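Sensor protein pfeS (Pseudomonas aeruginosa, PDB 3KYZ) acts as the membrane sensor kinase of the PfeR/PfeS two-component system, may activate PfeR by phosphorylation and is represented here by its sensor domain, predicted to be periplasmic. Local coordinates at residues Gln29-Asp32 against Ala33-Glu37; Ser102-Pro106 against Gly107-Gln111; His21-Ala24 against Asp25-Arg28; Lys47-Ser50 against Ala51-Thr55; Ser78-Thr81 against Phe82-Lys85. All coordinates share one frame; numbering follows the deposited sequence.

How the interactions relate
From the N terminus, interaction 3 comes first and interaction 1 follows directly, both on successive turns of helix 17-53. The helical region then doubles back, so that interaction 4, at its C-terminal end, lies beside interaction 3, with Tyr26 meeting Leu49 and Glu53. Interaction 5 shapes the loop between helix 74-77 and strand 100-104 on the other side of the chain's centre, and Arg84 bonds through its backbone to Ser102, where interaction 2 opens. Interaction 2 turns the chain from strand 100-104 toward strand 113-117 and rests on interactions 1 and 3. All five are local contacts in series; none nests within or crosses another.

Interaction 1: Gln29-Asp32 against Ala33-Glu37; sequences QAED and AWRRE
Asp32 meets both Arg35 and Arg36, one turn further along helix 17-53, and the charged contacts form the outer layer. In one of two deposited conformers, Arg35 reaches back end-on, with NH1 and NH2 both 2.9 Å from Asp32 OD1. NH2 comes from above the carboxylate plane and NH1 from the anti side, while OD1 lies in the guanidinium plane; the two flat groups are therefore strongly twisted, at 79°. A bend at chi3 (70°) turns the end of Arg35 back alongside Asp32. Asp32 OD2 has a second cationic partner, Arg28, one turn earlier.

Next come a face contact and a water. Arg36, also modelled twice, in the copy described here lays one face of its guanidinium over Asp32 O. A water links its NH1 (2.9 Å) to Gln29 O (2.8 Å), giving that carbonyl a partner beyond its helical one.

Backbone bonds form the inner layer: Arg35 N to Glu31 O at 2.8 Å is the shortest, and Trp34 N to Ala30 O the straightest, at 170°. On the inward side Ala30 and Ala33 pack against Phe45 of the returning helical limb. Glu31 is the buried charged exception, its carboxylate taken up by Gly107 N and His108 N. Asp32, Arg35 and Arg36 outside against Ala30 and Ala33 within, with an i to i+3 ion pair across the outer turn, mark an amphipathic alpha-helix.

Interaction 2: Ser102-Pro106 against Gly107-Gln111; sequences SIEFP and GHPEQ
Glu104 and Pro109 lie side by side across the bend, pointing the same way, with Glu104 OE1 3.5 Å from Pro109 CB and the carboxylate carbon CD 3.8 Å from Pro109 CG. The first torsion of Glu104 (chi1 69°) holds its extended chain on this side of the loop. Beneath it the proline ring wraps the carbonyl of Phe105: Pro109 CA stands 3.2 Å from Phe105 O and Pro109 CG 3.4 Å. Pro109 N is as near, yet a proline nitrogen has no hydrogen to give; no hydrogen bond joins the two segments here, and the proline meets the carbonyl by van der Waals contact.

This is the connection of a beta-hairpin, carrying strand 100-104 into its antiparallel neighbour 113-117, with backbone bonding between Phe105 and Gly112 at its base. Within the connection, residues 108 to 111 form a type I beta-turn, Pro109 and Glu110 at its corners, closed by Gln111 N to His108 O at 2.9 Å.

One shell out, the loop is anchored to helix 17-53. The carboxylate of Glu31 receives the backbone N-H groups of two successive residues, Gly107 N on OE1 and His108 N on OE2, while the Phe105 and Pro106 side chains pack on the same glutamate.

Interaction 3: His21-Ala24 against Asp25-Arg28; sequences HYLA and DYAR
Tyr26 leans back over the preceding turn of helix 17-53, touching Leu23 and Tyr22 along its length. Its CB lies 3.3 Å from Leu23 O. With CG anti to the carbonyl carbon (chi1 -79°), the ring heads toward the start of the helix, so CD2 comes to 3.9 Å from Leu23 CD2, a methyl that arrives at the ring edge. Further out, CE2 stands 3.7 Å from Tyr22 CE2, and CZ is nearly as close to the same atom. The two rings are inclined at 64°, their centroids 5.1 Å apart, an oblique pairing. At the tip Tyr26 OH lies 3.1 Å from Tyr22 OH. Tyr26 OH also bonds to Glu53 and Lys52, at the far end of the same helical region.

The tyrosine thus bridges the two limbs of a helical hairpin: helix 17-53 folds back, and Tyr26 also packs on Leu49 of the returning limb and on Leu114 of strand 113-117. Leu23 and Ala27 meet Ile103 of strand 100-104, placing this limb against the sheet.

Away from that interface the helix is polar. Arg28 grips Asp25 side-on, NE and NH2 both reaching OD1 from the same face of the carboxylate, with NH2 at 2.8 Å the shorter bond. The other oxygen, OD2, is held by Gln29 and by a water that also donates to Tyr22 O. Both tyrosine rings present a face to this water near their rims.

Interaction 4: Lys47-Ser50 against Ala51-Thr55; sequences KELS and AKEDT
Across Ser50 and Thr55 the alpha-helix unwinds: Glu53 N bonds to Leu49 O in the regular way (3.0 Å), Asp54 adopts a positive phi of 50°, and Thr55 N turns back to Ser50 O at 3.2 Å. The bond from Thr55 lies in the carbonyl plane, on a lone pair, unlike the tilted bonds before it. A weak bond from Asp54 N to Ala51 O, 3.5 Å long, sits inside it. The nested six-to-one and five-to-two pair, with Asp54 as the left-handed C' residue, is a Schellman motif, which ends the long helical region and lets the chain leave toward strand 57-60.

A side chain reinforces the closure. Ser50 OG, anti to its own nitrogen (chi1 -178°), faces Thr55 and donates to Thr55 O at 2.8 Å, coming from above the carbonyl plane. Ser50 CA also approaches that oxygen, at 3.3 Å, in a C-H...O contact. Ser50 therefore holds Thr55 at both ends, accepting from its N-H and binding its carbonyl oxygen.

On the inward side Leu49 crosses Glu53, with CD1 3.9 Å from Glu53 CG. A bend at chi2 (-73°) swings the Glu53 carboxylate off that line, to Arg121 on one oxygen and Tyr26 on the other. Leu49 meets Leu114 and Ile116 of strand 113-117, and Thr55 OG1 bonds to Gln117 O.

Interaction 5: Ser78-Thr81 against Phe82-Lys85; sequences SHLT and FMRK
Thr81 carries OG1 between its backbone N and carbonyl carbon (chi1 56°), while Phe82 sets its ring anti to its own carbonyl carbon (chi1 -52°); these two choices bring the hydroxyl under the ring. Thr81 CB lies 4.2 Å from the ring centroid and almost exactly on the ring normal, a CH-pi contact over the face. The oxygen is nearer the rim on the same face, OG1 standing 3.3 Å from Phe82 CD2.

Met83, present as selenomethionine, reaches back past Leu80, the two side chains pointing the same way. Its SE is 4.1 Å from Leu80 CD2, and the bend in its last torsion takes CE to 3.4 Å from Leu80 O; CG rests 3.5 Å from His79 O. No direct hydrogen bond crosses this turn. A water takes that role, donating to His79 O (2.7 Å) and accepting from Phe82 N (3.0 Å), so that it pins the loop where the chain leaves helical angles.

Around this bend, His79 bonds to Glu75 on helix 74-77, stacks on Tyr100 and meets Trp56 edge-to-face. Phe82 meets Trp88 of the second subunit edge-to-face, which places the turn at the dimer interface. Met83 and Leu80 pack on Val115 of strand 113-117, while the backbone of Arg84 bonds to Tyr100 and Ser102, running beside strand 100-104 at the sheet's edge.

Interaction 1: Gln29-Asp32 against Ala33-Glu37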
# COMPACT_ATOMS: atom_id res chain seq x y z
N GLN A 29 -14.23 -0.69 -16.27
CA GLN A 29 -14.98 -1.94 -16.34
C GLN A 29 -15.12 -2.57 -14.96
O GLN A 29 -16.17 -3.12 -14.62
CB GLN A 29 -14.32 -2.95 -17.27
CG GLN A 29 -14.28 -2.56 -18.73
CD GLN A 29 -13.69 -3.67 -19.56
OE1 GLN A 29 -14.02 -4.84 -19.37
NE2 GLN A 29 -12.81 -3.31 -20.49
N ALA A 30 -14.05 -2.52 -14.17
CA ALA A 30 -14.06 -3.07 -12.81
C ALA A 30 -15.12 -2.36 -11.97
O ALA A 30 -15.91 -2.99 -11.26
CB ALA A 30 -12.69 -2.92 -12.17
N GLU A 31 -15.12 -1.03 -12.03
CA GLU A 31 -16.10 -0.25 -11.29
C GLU A 31 -17.52 -0.61 -11.73
O GLU A 31 -18.42 -0.74 -10.90
CB GLU A 31 -15.87 1.24 -11.46
CG GLU A 31 -16.88 2.08 -10.68
CD GLU A 31 -16.61 3.56 -10.78
OE1 GLU A 31 -16.09 4.00 -11.82
OE2 GLU A 31 -16.93 4.28 -9.81
N ASP A 32 -17.72 -0.71 -13.04
CA ASP A 32 -19.04 -1.02 -13.57
C ASP A 32 -19.53 -2.37 -13.03
O ASP A 32 -20.70 -2.52 -12.68
CB ASP A 32 -19.02 -1.06 -15.10
CG ASP A 32 -18.92 0.32 -15.74
OD1 ASP A 32 -19.05 1.35 -15.04
OD2 ASP A 32 -18.71 0.38 -16.97
N ALA A 33 -18.63 -3.35 -12.97
CA ALA A 33 -18.98 -4.68 -12.47
C ALA A 33 -19.38 -4.62 -10.99
O ALA A 33 -20.38 -5.19 -10.57
CB ALA A 33 -17.83 -5.66 -12.69
N TRP A 34 -18.58 -3.90 -10.21
CA TRP A 34 -18.88 -3.67 -8.80
C TRP A 34 -20.23 -2.97 -8.62
O TRP A 34 -21.07 -3.40 -7.82
CB TRP A 34 -17.76 -2.85 -8.13
CG TRP A 34 -18.18 -2.22 -6.81
CD1 TRP A 34 -18.38 -0.88 -6.56
CD2 TRP A 34 -18.43 -2.90 -5.58
NE1 TRP A 34 -18.76 -0.70 -5.24
CE2 TRP A 34 -18.79 -1.92 -4.62
CE3 TRP A 34 -18.40 -4.24 -5.19
CZ2 TRP A 34 -19.12 -2.25 -3.31
CZ3 TRP A 34 -18.72 -4.57 -3.89
CH2 TRP A 34 -19.08 -3.57 -2.96
N ARG A 35 -20.45 -1.90 -9.37
CA ARG A 35 -21.69 -1.13 -9.26
C ARG A 35 -22.92 -1.96 -9.63
O ARG A 35 -23.95 -1.90 -8.96
CB ARG A 35 -21.62 0.12 -10.14
CG ARG A 35 -22.83 1.05 -10.02
CD ARG A 35 -22.66 2.30 -10.88
NE ARG A 35 -22.73 2.00 -12.31
CZ ARG A 35 -21.69 2.00 -13.13
NH1 ARG A 35 -20.48 2.30 -12.68
NH2 ARG A 35 -21.86 1.72 -14.41
N ARG A 36 -22.81 -2.74 -10.70
CA ARG A 36 -23.95 -3.51 -11.21
C ARG A 36 -24.29 -4.73 -10.36
O ARG A 36 -25.46 -5.05 -10.15
CB ARG A 36 -23.69 -3.97 -12.65
CG ARG A 36 -23.57 -2.85 -13.69
CD ARG A 36 -23.48 -3.44 -15.09
NE ARG A 36 -22.48 -4.51 -15.17
CZ ARG A 36 -21.30 -4.37 -15.76
NH1 ARG A 36 -20.45 -5.39 -15.77
NH2 ARG A 36 -20.96 -3.23 -16.33
N GLU A 37 -23.26 -5.43 -9.89
CA GLU A 37 -23.47 -6.71 -9.23
C GLU A 37 -22.80 -6.90 -7.88
O GLU A 37 -22.89 -7.97 -7.30
CB GLU A 37 -23.05 -7.85 -10.16
CG GLU A 37 -23.87 -7.96 -11.43
CD GLU A 37 -23.26 -8.95 -12.40
OE1 GLU A 37 -22.90 -10.06 -11.97
OE2 GLU A 37 -23.15 -8.62 -13.60
O HOH W 1 -17.74 -4.53 -16.40
O HOH W 2 -18.30 -2.37 -18.39

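Interaction 2: Ser102-Pro106 against Gly107-Gln111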
# COMPACT_ATOMS: atom_id res chain seq x y z
N SER A 102 -1.91 0.54 -9.34
CA SER A 102 -3.12 0.97 -8.65
C SER A 102 -3.89 1.94 -9.54
O SER A 102 -3.35 2.96 -9.97
CB SER A 102 -2.74 1.69 -7.36
OG SER A 102 -3.87 2.20 -6.68
N ILE A 103 -5.15 1.62 -9.82
CA ILE A 103 -5.98 2.45 -10.70
C ILE A 103 -7.35 2.70 -10.06
O ILE A 103 -8.17 1.79 -9.95
CB ILE A 103 -6.18 1.81 -12.09
CG1 ILE A 103 -4.86 1.27 -12.66
CG2 ILE A 103 -6.83 2.81 -13.05
CD1 ILE A 103 -5.03 0.30 -13.85
N GLU A 104 -7.58 3.93 -9.64
CA GLU A 104 -8.83 4.27 -8.96
C GLU A 104 -10.04 3.98 -9.83
O GLU A 104 -9.99 4.13 -11.05
CB GLU A 104 -8.83 5.76 -8.57
CG GLU A 104 -8.93 6.70 -9.78
CD GLU A 104 -8.93 8.18 -9.40
OE1 GLU A 104 -8.57 8.51 -8.26
OE2 GLU A 104 -9.30 9.03 -10.25
N PHE A 105 -11.13 3.58 -9.21
CA PHE A 105 -12.42 3.57 -9.91
C PHE A 105 -12.66 5.00 -10.41
O PHE A 105 -12.59 5.95 -9.62
CB PHE A 105 -13.55 3.16 -8.97
CG PHE A 105 -13.60 1.68 -8.66
CD1 PHE A 105 -12.71 0.79 -9.24
CD2 PHE A 105 -14.56 1.19 -7.78
CE1 PHE A 105 -12.80 -0.58 -8.95
CE2 PHE A 105 -14.64 -0.15 -7.49
CZ PHE A 105 -13.76 -1.04 -8.08
N PRO A 106 -12.97 5.17 -11.70
CA PRO A 106 -13.04 6.54 -12.23
C PRO A 106 -14.26 7.34 -11.78
O PRO A 106 -14.14 8.55 -11.56
CB PRO A 106 -13.06 6.32 -13.75
CG PRO A 106 -13.62 4.93 -13.94
CD PRO A 106 -13.04 4.15 -12.77
N GLY A 107 -15.41 6.70 -11.65
CA GLY A 107 -16.62 7.41 -11.26
C GLY A 107 -16.62 7.82 -9.79
O GLY A 107 -16.94 8.95 -9.44
N HIS A 108 -16.28 6.87 -8.93
CA HIS A 108 -16.25 7.10 -7.50
C HIS A 108 -15.00 6.47 -6.91
O HIS A 108 -15.05 5.35 -6.41
CB HIS A 108 -17.52 6.54 -6.85
CG HIS A 108 -18.77 7.27 -7.24
ND1 HIS A 108 -19.11 8.50 -6.73
CD2 HIS A 108 -19.76 6.93 -8.11
CE1 HIS A 108 -20.25 8.89 -7.26
NE2 HIS A 108 -20.67 7.96 -8.10
N PRO A 109 -13.87 7.18 -6.98
CA PRO A 109 -12.59 6.65 -6.52
C PRO A 109 -12.64 6.25 -5.04
O PRO A 109 -11.90 5.37 -4.62
CB PRO A 109 -11.62 7.82 -6.70
CG PRO A 109 -12.27 8.73 -7.67
CD PRO A 109 -13.75 8.53 -7.56
N GLU A 110 -13.51 6.90 -4.27
CA GLU A 110 -13.61 6.59 -2.85
C GLU A 110 -14.21 5.21 -2.59
O GLU A 110 -14.13 4.69 -1.47
CB GLU A 110 -14.39 7.67 -2.09
CG GLU A 110 -15.91 7.59 -2.22
CD GLU A 110 -16.44 8.16 -3.53
OE1 GLU A 110 -15.66 8.42 -4.46
OE2 GLU A 110 -17.67 8.36 -3.62
N GLN A 111 -14.81 4.60 -3.61
CA GLN A 111 -15.43 3.28 -3.45
C GLN A 111 -14.45 2.13 -3.67
O GLN A 111 -14.68 1.01 -3.22
CB GLN A 111 -16.64 3.13 -4.37
CG GLN A 111 -17.83 3.99 -3.97
CD GLN A 111 -18.99 3.84 -4.94
OE1 GLN A 111 -19.07 2.87 -5.69
NE2 GLN A 111 -19.89 4.82 -4.94

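Interaction 3: His21-Ala24 against Asp25-Arg28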
# COMPACT_ATOMS: atom_id res chain seq x y z
N HIS A 21 -4.20 4.31 -21.15
CA HIS A 21 -5.62 4.37 -21.48
C HIS A 21 -6.26 2.98 -21.41
O HIS A 21 -7.36 2.82 -20.89
CB HIS A 21 -5.81 4.98 -22.87
CG HIS A 21 -7.24 5.16 -23.26
ND1 HIS A 21 -7.97 4.19 -23.90
CD2 HIS A 21 -8.08 6.21 -23.10
CE1 HIS A 21 -9.20 4.63 -24.12
NE2 HIS A 21 -9.29 5.85 -23.64
N TYR A 22 -5.55 1.99 -21.94
CA TYR A 22 -6.03 0.61 -21.95
C TYR A 22 -6.27 0.07 -20.54
O TYR A 22 -7.32 -0.50 -20.24
CB TYR A 22 -5.00 -0.27 -22.65
CG TYR A 22 -5.44 -1.68 -22.96
CD1 TYR A 22 -6.42 -1.92 -23.91
CD2 TYR A 22 -4.84 -2.77 -22.34
CE1 TYR A 22 -6.81 -3.19 -24.23
CE2 TYR A 22 -5.24 -4.07 -22.66
CZ TYR A 22 -6.23 -4.26 -23.61
OH TYR A 22 -6.64 -5.53 -23.97
N LEU A 23 -5.28 0.25 -19.67
CA LEU A 23 -5.41 -0.24 -18.31
C LEU A 23 -6.46 0.56 -17.54
O LEU A 23 -7.21 0.01 -16.75
CB LEU A 23 -4.06 -0.22 -17.59
CG LEU A 23 -3.00 -1.17 -18.19
CD1 LEU A 23 -1.67 -1.06 -17.45
CD2 LEU A 23 -3.50 -2.62 -18.22
N ALA A 24 -6.52 1.87 -17.80
CA ALA A 24 -7.55 2.69 -17.17
C ALA A 24 -8.94 2.20 -17.56
O ALA A 24 -9.87 2.23 -16.75
CB ALA A 24 -7.37 4.15 -17.53
N ASP A 25 -9.10 1.73 -18.79
CA ASP A 25 -10.40 1.23 -19.21
C ASP A 25 -10.79 -0.00 -18.39
O ASP A 25 -11.97 -0.19 -18.09
CB ASP A 25 -10.42 0.92 -20.71
CG ASP A 25 -11.73 0.31 -21.14
OD1 ASP A 25 -12.69 1.07 -21.39
OD2 ASP A 25 -11.81 -0.93 -21.21
N TYR A 26 -9.82 -0.83 -18.04
CA TYR A 26 -10.11 -1.98 -17.17
C TYR A 26 -10.65 -1.52 -15.82
O TYR A 26 -11.53 -2.18 -15.25
CB TYR A 26 -8.87 -2.84 -16.95
CG TYR A 26 -8.50 -3.79 -18.08
CD1 TYR A 26 -9.48 -4.47 -18.80
CD2 TYR A 26 -7.17 -4.03 -18.39
CE1 TYR A 26 -9.13 -5.36 -19.81
CE2 TYR A 26 -6.81 -4.90 -19.40
CZ TYR A 26 -7.79 -5.57 -20.11
OH TYR A 26 -7.43 -6.45 -21.10
N ALA A 27 -10.13 -0.41 -15.29
CA ALA A 27 -10.62 0.11 -14.01
C ALA A 27 -12.07 0.60 -14.12
O ALA A 27 -12.87 0.42 -13.20
CB ALA A 27 -9.73 1.23 -13.48
N ARG A 28 -12.40 1.20 -15.26
CA ARG A 28 -13.78 1.60 -15.54
C ARG A 28 -14.68 0.37 -15.58
O ARG A 28 -15.77 0.36 -14.99
CB ARG A 28 -13.87 2.36 -16.87
CG ARG A 28 -15.29 2.78 -17.23
CD ARG A 28 -15.43 3.17 -18.70
NE ARG A 28 -15.01 2.10 -19.61
CZ ARG A 28 -15.76 1.05 -19.95
NH1 ARG A 28 -16.98 0.92 -19.45
NH2 ARG A 28 -15.29 0.14 -20.79
O HOH W 3 -9.18 -2.19 -21.81

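Interaction 4: Lys47-Ser50 against Ala51-Thr55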
# COMPACT_ATOMS: atom_id res chain seq x y z
N LYS A 47 -11.56 -12.61 -11.78
CA LYS A 47 -11.18 -13.89 -12.38
C LYS A 47 -10.99 -13.75 -13.90
O LYS A 47 -10.02 -14.27 -14.46
CB LYS A 47 -12.24 -14.95 -12.08
CG LYS A 47 -12.27 -15.42 -10.63
CD LYS A 47 -13.37 -16.45 -10.45
CE LYS A 47 -13.56 -16.86 -9.00
NZ LYS A 47 -14.87 -17.56 -8.83
N GLU A 48 -11.92 -13.07 -14.56
CA GLU A 48 -11.87 -12.91 -16.01
C GLU A 48 -10.64 -12.11 -16.44
O GLU A 48 -9.95 -12.48 -17.40
CB GLU A 48 -13.14 -12.23 -16.53
CG GLU A 48 -14.40 -13.08 -16.42
CD GLU A 48 -15.67 -12.29 -16.74
OE1 GLU A 48 -15.57 -11.06 -16.93
OE2 GLU A 48 -16.76 -12.90 -16.81
N LEU A 49 -10.37 -11.01 -15.74
CA LEU A 49 -9.25 -10.16 -16.12
C LEU A 49 -7.92 -10.86 -15.84
O LEU A 49 -6.99 -10.78 -16.64
CB LEU A 49 -9.30 -8.81 -15.40
CG LEU A 49 -8.20 -7.83 -15.80
CD1 LEU A 49 -8.21 -7.59 -17.31
CD2 LEU A 49 -8.35 -6.51 -15.04
N SER A 50 -7.85 -11.55 -14.71
CA SER A 50 -6.65 -12.30 -14.36
C SER A 50 -6.33 -13.34 -15.43
O SER A 50 -5.17 -13.52 -15.82
CB SER A 50 -6.83 -12.98 -13.00
OG SER A 50 -5.65 -13.66 -12.66
N ALA A 51 -7.35 -14.04 -15.90
CA ALA A 51 -7.15 -15.06 -16.92
C ALA A 51 -6.76 -14.43 -18.25
O ALA A 51 -5.86 -14.92 -18.95
CB ALA A 51 -8.40 -15.91 -17.09
N LYS A 52 -7.43 -13.35 -18.61
CA LYS A 52 -7.17 -12.70 -19.89
C LYS A 52 -5.73 -12.19 -19.98
O LYS A 52 -5.05 -12.40 -20.98
CB LYS A 52 -8.13 -11.53 -20.11
CG LYS A 52 -7.91 -10.84 -21.45
CD LYS A 52 -8.80 -9.61 -21.62
CE LYS A 52 -8.53 -8.94 -22.95
NZ LYS A 52 -9.29 -7.69 -23.05
N GLU A 53 -5.27 -11.52 -18.92
CA GLU A 53 -3.97 -10.87 -18.93
C GLU A 53 -2.88 -11.71 -18.29
O GLU A 53 -1.73 -11.28 -18.18
CB GLU A 53 -4.06 -9.50 -18.24
CG GLU A 53 -4.85 -8.47 -19.02
CD GLU A 53 -4.12 -7.96 -20.25
OE1 GLU A 53 -2.93 -8.31 -20.44
OE2 GLU A 53 -4.74 -7.19 -21.02
N ASP A 54 -3.25 -12.91 -17.85
CA ASP A 54 -2.31 -13.85 -17.24
C ASP A 54 -1.50 -13.15 -16.15
O ASP A 54 -0.27 -13.19 -16.15
CB ASP A 54 -1.39 -14.45 -18.30
CG ASP A 54 -0.56 -15.61 -17.77
OD1 ASP A 54 -0.99 -16.24 -16.78
OD2 ASP A 54 0.51 -15.89 -18.35
N THR A 55 -2.20 -12.51 -15.22
CA THR A 55 -1.53 -11.73 -14.20
C THR A 55 -2.43 -11.58 -12.98
O THR A 55 -3.65 -11.78 -13.06
CB THR A 55 -1.15 -10.33 -14.73
OG1 THR A 55 -0.20 -9.73 -13.84
CG2 THR A 55 -2.37 -9.43 -14.86

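Interaction 5: Ser78-Thr81 against Phe82-Lys85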
# COMPACT_ATOMS: atom_id res chain seq x y z
N SER A 78 0.06 -7.85 0.98
CA SER A 78 1.42 -7.31 0.90
C SER A 78 1.71 -6.68 -0.47
O SER A 78 2.63 -5.87 -0.60
CB SER A 78 2.48 -8.37 1.25
OG SER A 78 2.73 -9.27 0.18
N HIS A 79 0.92 -7.04 -1.49
CA HIS A 79 1.09 -6.46 -2.82
C HIS A 79 0.57 -5.03 -2.91
O HIS A 79 0.80 -4.34 -3.91
CB HIS A 79 0.32 -7.25 -3.88
CG HIS A 79 0.68 -8.70 -3.95
ND1 HIS A 79 -0.12 -9.63 -4.58
CD2 HIS A 79 1.74 -9.39 -3.47
CE1 HIS A 79 0.43 -10.82 -4.49
NE2 HIS A 79 1.56 -10.71 -3.82
N LEU A 80 -0.18 -4.60 -1.90
CA LEU A 80 -0.90 -3.33 -1.97
C LEU A 80 -0.13 -2.14 -1.42
O LEU A 80 -0.65 -1.03 -1.41
CB LEU A 80 -2.21 -3.44 -1.19
CG LEU A 80 -3.15 -4.57 -1.65
CD1 LEU A 80 -4.39 -4.58 -0.77
CD2 LEU A 80 -3.51 -4.43 -3.14
N THR A 81 1.10 -2.36 -0.95
CA THR A 81 1.79 -1.33 -0.17
C THR A 81 2.85 -0.52 -0.91
O THR A 81 3.24 0.55 -0.44
CB THR A 81 2.46 -1.95 1.09
OG1 THR A 81 3.35 -3.00 0.68
CG2 THR A 81 1.42 -2.51 2.04
N PHE A 82 3.31 -1.01 -2.06
CA PHE A 82 4.39 -0.36 -2.81
C PHE A 82 4.00 -0.24 -4.28
O PHE A 82 4.78 -0.55 -5.18
CB PHE A 82 5.71 -1.14 -2.67
CG PHE A 82 6.10 -1.43 -1.25
CD1 PHE A 82 6.35 -0.39 -0.36
CD2 PHE A 82 6.25 -2.74 -0.81
CE1 PHE A 82 6.71 -0.66 0.96
CE2 PHE A 82 6.62 -3.02 0.50
CZ PHE A 82 6.85 -1.98 1.39
N MSE A 83 2.77 0.23 -4.50
CA MSE A 83 2.19 0.26 -5.83
C MSE A 83 2.61 1.47 -6.64
O MSE A 83 3.23 2.41 -6.10
CB MSE A 83 0.66 0.18 -5.73
CG MSE A 83 0.20 -1.08 -5.01
SE MSE A 83 -1.66 -1.50 -5.31
CE MSE A 83 -2.48 -0.23 -4.11
N ARG A 84 2.30 1.44 -7.93
CA ARG A 84 2.58 2.55 -8.84
C ARG A 84 1.31 3.00 -9.54
O ARG A 84 0.45 2.16 -9.85
CB ARG A 84 3.59 2.13 -9.92
CG ARG A 84 4.81 1.37 -9.40
CD ARG A 84 5.68 2.25 -8.52
NE ARG A 84 6.38 3.26 -9.30
CZ ARG A 84 7.00 4.31 -8.78
NH1 ARG A 84 7.02 4.50 -7.46
NH2 ARG A 84 7.61 5.18 -9.58
N LYS A 85 1.18 4.30 -9.78
CA LYS A 85 0.08 4.80 -10.62
C LYS A 85 0.47 4.74 -12.09
O LYS A 85 1.65 4.65 -12.43
CB LYS A 85 -0.32 6.21 -10.22
CG LYS A 85 -0.98 6.29 -8.84
CD LYS A 85 -1.55 7.67 -8.61
CE LYS A 85 -2.12 7.81 -7.21
NZ LYS A 85 -2.70 9.16 -6.98
O HOH W 4 3.31 -3.24 -4.02